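Local coordinates for sortase-like protein (Streptococcus suis, PDB 3RE9), which is a class C sortase, a transpeptidase that probably joins pilin subunits through isopeptide bonds during pilus assembly on the bacterial surface, at residues N10-N15 with A29-Y34; I44-I49 with K55-A60; L90-G95 with R100-L105. All coordinates share one frame; numbering follows the deposited sequence.

Contact 1 of 3, residues N10-N15 with A29-Y34; sequences NESLNN and AGRVEY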
loop_
_atom_site.group_PDB
_atom_site.type_symbol
_atom_site.label_atom_id
_atom_site.label_comp_id
_atom_site.label_asym_id
_atom_site.label_seq_id
_atom_site.Cartn_x
_atom_site.Cartn_y
_atom_site.Cartn_z
ATOM N N ASN A 10 -3.522 4.063 -11.715
ATOM C CA ASN A 10 -4.558 3.633 -10.767
ATOM C C ASN A 10 -5.912 3.419 -11.424
ATOM O O ASN A 10 -6.608 2.457 -11.114
ATOM C CB ASN A 10 -4.672 4.589 -9.572
ATOM C CG ASN A 10 -3.545 4.400 -8.562
ATOM O OD1 ASN A 10 -2.795 3.405 -8.598
ATOM N ND2 ASN A 10 -3.424 5.351 -7.643
ATOM N N GLU A 11 -6.261 4.317 -12.338
ATOM C CA GLU A 11 -7.423 4.163 -13.220
ATOM C C GLU A 11 -7.408 2.882 -14.071
ATOM O O GLU A 11 -8.470 2.375 -14.432
ATOM C CB GLU A 11 -7.561 5.388 -14.143
ATOM C CG GLU A 11 -7.889 6.678 -13.392
ATOM C CD GLU A 11 -7.841 7.916 -14.275
ATOM O OE1 GLU A 11 -8.089 7.787 -15.500
ATOM O OE2 GLU A 11 -7.538 9.008 -13.747
ATOM N N SER A 12 -6.208 2.386 -14.393
ATOM C CA SER A 12 -6.036 1.252 -15.308
ATOM C C SER A 12 -6.293 -0.097 -14.630
ATOM O O SER A 12 -6.379 -1.121 -15.294
ATOM C CB SER A 12 -4.640 1.284 -15.964
ATOM O OG SER A 12 -3.620 0.724 -15.151
ATOM N N LEU A 13 -6.409 -0.097 -13.308
ATOM C CA LEU A 13 -6.642 -1.328 -12.575
ATOM C C LEU A 13 -8.146 -1.557 -12.445
ATOM O O LEU A 13 -8.666 -2.614 -12.854
ATOM C CB LEU A 13 -5.986 -1.292 -11.183
ATOM C CG LEU A 13 -4.494 -0.979 -11.009
ATOM C CD1 LEU A 13 -4.129 -0.928 -9.540
ATOM C CD2 LEU A 13 -3.583 -1.951 -11.752
ATOM N N ASN A 14 -8.831 -0.538 -11.918
ATOM C CA ASN A 14 -10.218 -0.639 -11.442
ATOM C C ASN A 14 -11.284 -1.137 -12.450
ATOM O O ASN A 14 -11.092 -1.052 -13.664
ATOM C CB ASN A 14 -10.643 0.651 -10.716
ATOM C CG ASN A 14 -10.552 1.889 -11.594
ATOM O OD1 ASN A 14 -11.078 1.916 -12.713
ATOM N ND2 ASN A 14 -9.908 2.930 -11.077
ATOM N N ASN A 15 -12.397 -1.639 -11.904
ATOM C CA ASN A 15 -13.376 -2.489 -12.618
ATOM C C ASN A 15 -13.748 -2.067 -14.049
ATOM O O ASN A 15 -13.490 -2.818 -15.001
ATOM C CB ASN A 15 -14.639 -2.732 -11.753
ATOM C CG ASN A 15 -14.320 -3.391 -10.402
ATOM O OD1 ASN A 15 -13.166 -3.408 -9.963
ATOM N ND2 ASN A 15 -15.343 -3.929 -9.738
ATOM N N ALA A 29 0.900 4.629 -20.430
ATOM C CA ALA A 29 1.851 5.586 -19.931
ATOM C C ALA A 29 2.011 5.460 -18.427
ATOM O O ALA A 29 3.130 5.500 -17.910
ATOM C CB ALA A 29 1.386 6.997 -20.293
ATOM N N GLY A 30 0.881 5.342 -17.731
ATOM C CA GLY A 30 0.863 5.037 -16.311
ATOM C C GLY A 30 1.591 3.745 -15.963
ATOM O O GLY A 30 2.312 3.685 -14.959
ATOM N N ARG A 31 1.406 2.719 -16.804
ATOM C CA ARG A 31 2.041 1.405 -16.634
ATOM C C ARG A 31 3.543 1.457 -16.850
ATOM O O ARG A 31 4.296 0.801 -16.120
ATOM C CB ARG A 31 1.390 0.360 -17.539
ATOM C CG ARG A 31 0.246 -0.371 -16.866
ATOM C CD ARG A 31 -0.822 -0.836 -17.817
ATOM N NE ARG A 31 -2.053 -0.962 -17.042
ATOM C CZ ARG A 31 -2.646 -2.102 -16.674
ATOM N NH1 ARG A 31 -2.167 -3.288 -17.039
ATOM N NH2 ARG A 31 -3.749 -2.047 -15.940
ATOM N N VAL A 32 3.972 2.255 -17.834
ATOM C CA VAL A 32 5.406 2.533 -18.076
ATOM C C VAL A 32 6.054 3.270 -16.877
ATOM O O VAL A 32 7.184 2.959 -16.476
ATOM C CB VAL A 32 5.629 3.242 -19.467
ATOM C CG1 VAL A 32 7.063 3.762 -19.646
ATOM C CG2 VAL A 32 5.254 2.295 -20.625
ATOM N N GLU A 33 5.327 4.203 -16.268
ATOM C CA GLU A 33 5.824 4.868 -15.055
ATOM C C GLU A 33 6.031 3.899 -13.869
ATOM O O GLU A 33 7.055 3.967 -13.180
ATOM C CB GLU A 33 4.913 6.051 -14.671
ATOM C CG GLU A 33 5.310 6.847 -13.386
ATOM C CD GLU A 33 6.630 7.589 -13.497
ATOM O OE1 GLU A 33 7.264 7.573 -14.574
ATOM O OE2 GLU A 33 7.044 8.198 -12.494
ATOM N N TYR A 34 5.075 3.000 -13.627
ATOM C CA TYR A 34 5.206 2.067 -12.498
ATOM C C TYR A 34 6.352 1.069 -12.708
ATOM O O TYR A 34 7.143 0.826 -11.776
ATOM C CB TYR A 34 3.873 1.384 -12.135
ATOM C CG TYR A 34 3.983 0.498 -10.913
ATOM C CD1 TYR A 34 4.429 1.007 -9.696
ATOM C CD2 TYR A 34 3.661 -0.862 -10.979
ATOM C CE1 TYR A 34 4.568 0.184 -8.579
ATOM C CE2 TYR A 34 3.778 -1.689 -9.865
ATOM C CZ TYR A 34 4.235 -1.160 -8.667
ATOM O OH TYR A 34 4.350 -1.980 -7.565
#
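Arg-31 takes hold of Ser-12 with one side of its guanidinium, and this polar grip is most of a small contact of about 113 Å². NE and NH2 both turn to the same hydroxyl: Ser-12 OG lies 3.0 Å from Arg-31 NE and 2.9 Å from Arg-31 NH2. The oxygen sits close to the guanidinium plane, only 13° out of it, so the group is met edge-on. Arg-31 NH2 also reaches the main-chain O of Ser-12 at 2.9 Å, but that bond is bent and weak. With OG between the backbone N and the carbonyl carbon (chi1 83°), hydroxyl and carbonyl oxygen of Ser-12 both lie near NH2. The chain of Arg-31 runs extended from CG to NE, which carries the charged end out from helix 21-39 to the serine. Leu-13 slants across, its CD2 4.2 Å from Arg-31 NH2. The serine hydroxyl, while accepting from the arginine, also bonds to the carbonyl of Phe-9 one turn earlier, and this second bond helps fix its rotation. Although Ser-12 is buried, Arg-31 lies largely in solvent. The bond thus ties the C-terminal end region of helix 3-11 to the flank of helix 21-39, whose Tyr-34 meets Phe-9 of the first helix and hydrogen-bonds to His-73 of strand 71-73.

Contact 2 of 3, residues I44-I49 with K55-A60; sequences IGYVEI and KLPVYA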
loop_
_atom_site.group_PDB
_atom_site.type_symbol
_atom_site.label_atom_id
_atom_site.label_comp_id
_atom_site.label_asym_id
_atom_site.label_seq_id
_atom_site.Cartn_x
_atom_site.Cartn_y
_atom_site.Cartn_z
ATOM N N ILE A 44 8.899 5.838 -2.542
ATOM C CA ILE A 44 7.627 6.533 -2.728
ATOM C C ILE A 44 7.338 7.516 -1.598
ATOM O O ILE A 44 6.840 8.622 -1.841
ATOM C CB ILE A 44 6.437 5.565 -2.876
ATOM C CG1 ILE A 44 6.534 4.749 -4.176
ATOM C CG2 ILE A 44 5.113 6.361 -2.834
ATOM C CD1 ILE A 44 5.517 3.594 -4.244
ATOM N N GLY A 45 7.647 7.117 -0.365
ATOM C CA GLY A 45 7.422 7.973 0.819
ATOM C C GLY A 45 7.601 7.213 2.125
ATOM O O GLY A 45 8.584 6.495 2.318
ATOM N N TYR A 46 6.629 7.362 3.021
ATOM C CA TYR A 46 6.676 6.735 4.344
ATOM C C TYR A 46 5.299 6.191 4.755
ATOM O O TYR A 46 4.269 6.753 4.404
ATOM C CB TYR A 46 7.203 7.732 5.397
ATOM C CG TYR A 46 8.660 8.137 5.206
ATOM C CD1 TYR A 46 9.006 9.221 4.400
ATOM C CD2 TYR A 46 9.688 7.431 5.833
ATOM C CE1 TYR A 46 10.346 9.585 4.216
ATOM C CE2 TYR A 46 11.023 7.770 5.656
ATOM C CZ TYR A 46 11.344 8.847 4.862
ATOM O OH TYR A 46 12.668 9.186 4.685
ATOM N N VAL A 47 5.292 5.078 5.477
ATOM C CA VAL A 47 4.127 4.712 6.265
ATOM C C VAL A 47 4.464 4.880 7.751
ATOM O O VAL A 47 5.535 4.487 8.215
ATOM C CB VAL A 47 3.551 3.289 5.888
ATOM C CG1 VAL A 47 4.579 2.172 6.134
ATOM C CG2 VAL A 47 2.184 3.019 6.559
ATOM N N GLU A 48 3.561 5.527 8.477
ATOM C CA GLU A 48 3.697 5.707 9.922
ATOM C C GLU A 48 2.533 5.082 10.665
ATOM O O GLU A 48 1.383 5.359 10.352
ATOM C CB GLU A 48 3.741 7.187 10.245
ATOM C CG GLU A 48 3.854 7.487 11.741
ATOM C CD GLU A 48 3.928 8.967 12.009
ATOM O OE1 GLU A 48 4.235 9.720 11.046
ATOM O OE2 GLU A 48 3.678 9.371 13.169
ATOM N N ILE A 49 2.835 4.238 11.647
ATOM C CA ILE A 49 1.803 3.692 12.555
ATOM C C ILE A 49 2.115 4.059 14.027
ATOM O O ILE A 49 2.868 3.360 14.704
ATOM C CB ILE A 49 1.614 2.182 12.362
ATOM C CG1 ILE A 49 1.688 1.850 10.867
ATOM C CG2 ILE A 49 0.296 1.754 12.929
ATOM C CD1 ILE A 49 2.510 0.646 10.535
ATOM N N LYS A 55 7.640 4.012 11.699
ATOM C CA LYS A 55 7.789 5.010 10.637
ATOM C C LYS A 55 8.875 4.517 9.681
ATOM O O LYS A 55 10.063 4.563 9.976
ATOM C CB LYS A 55 8.089 6.400 11.210
ATOM C CG LYS A 55 7.963 7.536 10.231
ATOM C CD LYS A 55 7.516 8.785 10.937
ATOM C CE LYS A 55 8.261 10.053 10.462
ATOM N NZ LYS A 55 7.977 10.506 9.075
ATOM N N LEU A 56 8.451 3.996 8.542
ATOM C CA LEU A 56 9.359 3.297 7.632
ATOM C C LEU A 56 9.232 3.873 6.228
ATOM O O LEU A 56 8.131 4.298 5.843
ATOM C CB LEU A 56 9.069 1.776 7.611
ATOM C CG LEU A 56 9.325 0.984 8.900
ATOM C CD1 LEU A 56 8.713 -0.396 8.812
ATOM C CD2 LEU A 56 10.824 0.889 9.251
ATOM N N PRO A 57 10.351 3.890 5.476
ATOM C CA PRO A 57 10.353 4.253 4.052
ATOM C C PRO A 57 9.643 3.212 3.177
ATOM O O PRO A 57 9.874 2.007 3.313
ATOM C CB PRO A 57 11.850 4.316 3.694
ATOM C CG PRO A 57 12.552 3.465 4.765
ATOM C CD PRO A 57 11.706 3.571 5.986
ATOM N N VAL A 58 8.799 3.688 2.270
ATOM C CA VAL A 58 8.064 2.830 1.346
ATOM C C VAL A 58 8.675 2.915 -0.047
ATOM O O VAL A 58 8.930 4.019 -0.547
ATOM C CB VAL A 58 6.558 3.244 1.312
ATOM C CG1 VAL A 58 5.743 2.340 0.379
ATOM C CG2 VAL A 58 6.004 3.226 2.686
ATOM N N TYR A 59 8.899 1.764 -0.677
ATOM C CA TYR A 59 9.560 1.707 -1.995
ATOM C C TYR A 59 8.685 0.970 -2.994
ATOM O O TYR A 59 7.832 0.191 -2.600
ATOM C CB TYR A 59 10.933 1.011 -1.898
ATOM C CG TYR A 59 11.904 1.653 -0.942
ATOM C CD1 TYR A 59 11.925 1.276 0.396
ATOM C CD2 TYR A 59 12.799 2.630 -1.375
ATOM C CE1 TYR A 59 12.790 1.868 1.304
ATOM C CE2 TYR A 59 13.698 3.238 -0.476
ATOM C CZ TYR A 59 13.683 2.845 0.867
ATOM O OH TYR A 59 14.554 3.414 1.785
ATOM N N ALA A 60 8.884 1.197 -4.284
ATOM C CA ALA A 60 8.049 0.532 -5.280
ATOM C C ALA A 60 8.497 -0.907 -5.421
ATOM O O ALA A 60 9.711 -1.177 -5.500
ATOM C CB ALA A 60 8.106 1.253 -6.619
#
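Ile-44 to Ile-49 and Lys-55 to Ala-60 run antiparallel, their axes 4.3 Å apart at closest approach and at 142°, with Gly-45/Val-58 and Val-47/Leu-56 as hydrogen-bonded pairs. Val-58 N donates to Gly-45 O at 2.8 Å. Val-58 O in turn receives Ile-44 N at 2.7 Å and, weakly, Gly-45 N: two residues facing one make a classic beta bulge.

On the face bearing Tyr-46, Glu-48, Lys-55 and Pro-57, the lysine lies between two partners. Its NZ stands over the face of the Tyr-46 ring, 5.0 Å from the centroid and 24° off the normal, a cation-pi contact reached by bends at chi2, chi3 and chi4. Its CD rests on the carboxylate, Lys-55 CD to Glu-48 OE1 being 3.4 Å, whereas NZ stays beyond salt-bridge range and Glu-48 OE1 bonds to His-117 instead. Tyr-46 CE2 brushes Pro-57 CB at 4.1 Å, and the phenol OH turns to Lys-43.

The other face is apolar. Val-58 CG2, lying beside its own backbone N, leans diagonally over the main chain to Val-47 N at 3.4 Å and also packs against Val-47 CG1. Both valines, together with Leu-56, bear on Val-71 of strand 71-73. The pair is the beta hairpin 43-49/54-60, bulged at Ile-44 and Gly-45, opposite Val-58, toward the open end of the hairpin; it supplies the first two strands of the eight-stranded beta barrel characteristic of sortases.

Contact 3 of 3, residues L90-G95 with R100-L105; sequences LTAHTG and RLFTDL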
loop_
_atom_site.group_PDB
_atom_site.type_symbol
_atom_site.label_atom_id
_atom_site.label_comp_id
_atom_site.label_asym_id
_atom_site.label_seq_id
_atom_site.Cartn_x
_atom_site.Cartn_y
_atom_site.Cartn_z
ATOM N N LEU A 90 0.762 -2.052 1.113
ATOM C CA LEU A 90 2.161 -1.919 1.554
ATOM C C LEU A 90 2.587 -3.121 2.384
ATOM O O LEU A 90 1.876 -3.537 3.291
ATOM C CB LEU A 90 2.360 -0.622 2.332
ATOM C CG LEU A 90 1.853 0.684 1.712
ATOM C CD1 LEU A 90 2.354 1.882 2.559
ATOM C CD2 LEU A 90 2.303 0.793 0.259
ATOM N N THR A 91 3.737 -3.694 2.056
ATOM C CA THR A 91 4.166 -4.951 2.706
ATOM C C THR A 91 5.561 -4.868 3.352
ATOM O O THR A 91 6.401 -4.106 2.890
ATOM C CB THR A 91 4.047 -6.143 1.721
ATOM O OG1 THR A 91 4.215 -7.372 2.426
ATOM C CG2 THR A 91 5.065 -6.054 0.621
ATOM N N ALA A 92 5.775 -5.601 4.450
ATOM C CA ALA A 92 7.112 -5.739 5.077
ATOM C C ALA A 92 7.188 -7.016 5.872
ATOM O O ALA A 92 6.152 -7.578 6.235
ATOM C CB ALA A 92 7.444 -4.572 5.964
ATOM N N HIS A 93 8.421 -7.455 6.148
ATOM C CA HIS A 93 8.725 -8.651 6.941
ATOM C C HIS A 93 8.432 -8.542 8.444
ATOM O O HIS A 93 8.496 -7.466 9.053
ATOM C CB HIS A 93 10.203 -9.014 6.796
ATOM C CG HIS A 93 10.621 -9.418 5.407
ATOM N ND1 HIS A 93 9.899 -10.299 4.628
ATOM C CD2 HIS A 93 11.729 -9.113 4.692
ATOM C CE1 HIS A 93 10.524 -10.492 3.479
ATOM N NE2 HIS A 93 11.638 -9.786 3.496
ATOM N N THR A 94 8.137 -9.704 9.023
ATOM C CA THR A 94 7.972 -9.945 10.445
ATOM C C THR A 94 9.001 -11.020 10.823
ATOM O O THR A 94 9.114 -12.059 10.151
ATOM C CB THR A 94 6.541 -10.450 10.744
ATOM O OG1 THR A 94 5.635 -9.346 10.736
ATOM C CG2 THR A 94 6.453 -11.123 12.071
ATOM N N GLY A 95 9.777 -10.755 11.874
ATOM C CA GLY A 95 10.733 -11.728 12.381
ATOM C C GLY A 95 12.051 -11.789 11.649
ATOM O O GLY A 95 12.745 -12.805 11.726
ATOM N N ARG A 100 13.138 -4.731 12.734
ATOM C CA ARG A 100 11.804 -5.101 13.238
ATOM C C ARG A 100 10.685 -5.008 12.164
ATOM O O ARG A 100 9.841 -5.904 12.050
ATOM C CB ARG A 100 11.446 -4.368 14.570
ATOM C CG ARG A 100 9.941 -4.507 15.039
ATOM C CD ARG A 100 9.678 -4.810 16.577
ATOM N NE ARG A 100 10.351 -6.033 17.045
ATOM C CZ ARG A 100 9.880 -6.910 17.946
ATOM N NH1 ARG A 100 8.672 -6.780 18.530
ATOM N NH2 ARG A 100 10.640 -7.950 18.254
ATOM N N LEU A 101 10.704 -3.938 11.373
ATOM C CA LEU A 101 9.750 -3.734 10.261
ATOM C C LEU A 101 8.276 -3.939 10.712
ATOM O O LEU A 101 7.868 -3.312 11.692
ATOM C CB LEU A 101 10.173 -4.535 9.019
ATOM C CG LEU A 101 11.557 -4.126 8.475
ATOM C CD1 LEU A 101 12.307 -5.272 7.802
ATOM C CD2 LEU A 101 11.490 -2.882 7.563
ATOM N N PHE A 102 7.497 -4.804 10.056
ATOM C CA PHE A 102 6.078 -4.988 10.425
ATOM C C PHE A 102 5.733 -5.959 11.572
ATOM O O PHE A 102 4.579 -6.350 11.760
ATOM C CB PHE A 102 5.265 -5.320 9.147
ATOM C CG PHE A 102 4.839 -4.097 8.339
ATOM C CD1 PHE A 102 5.260 -2.809 8.688
ATOM C CD2 PHE A 102 4.057 -4.244 7.209
ATOM C CE1 PHE A 102 4.870 -1.684 7.902
ATOM C CE2 PHE A 102 3.666 -3.138 6.433
ATOM C CZ PHE A 102 4.078 -1.869 6.773
ATOM N N THR A 103 6.746 -6.341 12.353
ATOM C CA THR A 103 6.609 -7.362 13.417
ATOM C C THR A 103 5.425 -7.089 14.340
ATOM O O THR A 103 4.728 -8.019 14.762
ATOM C CB THR A 103 7.896 -7.438 14.249
ATOM O OG1 THR A 103 8.996 -7.793 13.398
ATOM C CG2 THR A 103 7.769 -8.432 15.423
ATOM N N ASP A 104 5.201 -5.815 14.650
ATOM C CA ASP A 104 4.237 -5.433 15.675
ATOM C C ASP A 104 2.870 -5.072 15.090
ATOM O O ASP A 104 2.063 -4.436 15.761
ATOM C CB ASP A 104 4.794 -4.298 16.546
ATOM C CG ASP A 104 5.887 -4.765 17.524
ATOM O OD1 ASP A 104 5.876 -5.930 17.987
ATOM O OD2 ASP A 104 6.771 -3.941 17.849
ATOM N N LEU A 105 2.621 -5.481 13.843
ATOM C CA LEU A 105 1.354 -5.266 13.152
ATOM C C LEU A 105 0.235 -6.097 13.739
ATOM O O LEU A 105 -0.951 -5.762 13.592
ATOM C CB LEU A 105 1.510 -5.639 11.685
ATOM C CG LEU A 105 0.661 -4.890 10.658
ATOM C CD1 LEU A 105 0.935 -3.373 10.683
ATOM C CD2 LEU A 105 0.945 -5.497 9.264
HETATM O O HOH W 1 3.395 -9.156 12.850
#
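Ala-92 against Phe-102 is the centre of a buried contact in which the irregular segment 100-105 packs back on the end of strand 86-91 and the chain that follows it. The methyl of Ala-92 lies over one face of the Phe-102 ring, CB 3.7 Å from the centroid and 20° off the normal, a CH-pi contact displaced toward the rim on the CG and CD2 side. The ring edge meets the carbonyl end of Leu-90 nearly in plane, Phe-102 CE2 to Leu-90 O being 3.6 Å. Leu-101 CB packs beside the same methyl, 4.1 Å from Ala-92 CB.

The two direct hydrogen bonds across the contact are both weak. Phe-102 N donates to His-93 O at 3.0 Å, and Gly-95 N to Thr-103 OG1 at 3.4 Å. With OG1 beside its backbone N (chi1 -60°), Thr-103 presents its hydroxyl to Gly-95. A water joins the two sides further on, 3.1 Å from Thr-94 OG1 and donating to Thr-103 O at 2.6 Å. Thr-94 OG1 and Ala-92 O both bond to Thr-154 of strand 148-156, which links this loop to the sheet. On the outer side, Thr-103 CG2 lies over a face of the Arg-100 guanidinium while Arg-100 NH1 pairs with Asp-104, a carboxylate that also serves Lys-107.

The imidazole of His-93 turns to Glu-64, to which NE2 is bonded. A histidine in the loop after this strand belongs to the active site of sortases, and His-93 is probably that residue; segment 100-105 packs against the chain carrying this probable active-site histidine.

In the fold
The three contacts follow one another along the chain. Contact 1 lies in the helical N-terminal part and touches contact 2 where Tyr-34 CE1 meets Ala-60 CB at 4.2 Å; their centres are about 21 Å apart. Contacts 2 and 3, with centres about 12 Å apart, share one apolar core: Val-58 CG1 and Leu-90 CD2 come within 3.8 Å, and Val-47 CG1 lies 4.1 Å from Phe-102 CZ. Contact 3 carries the probable active-site histidine. Contact 1 sits on the opposite side of the chain's centre, its nearest atoms about 9 Å from contact 3, among the N-terminal helices, the part of the chain that probably holds the class-C-specific lid, in this structure in an open form.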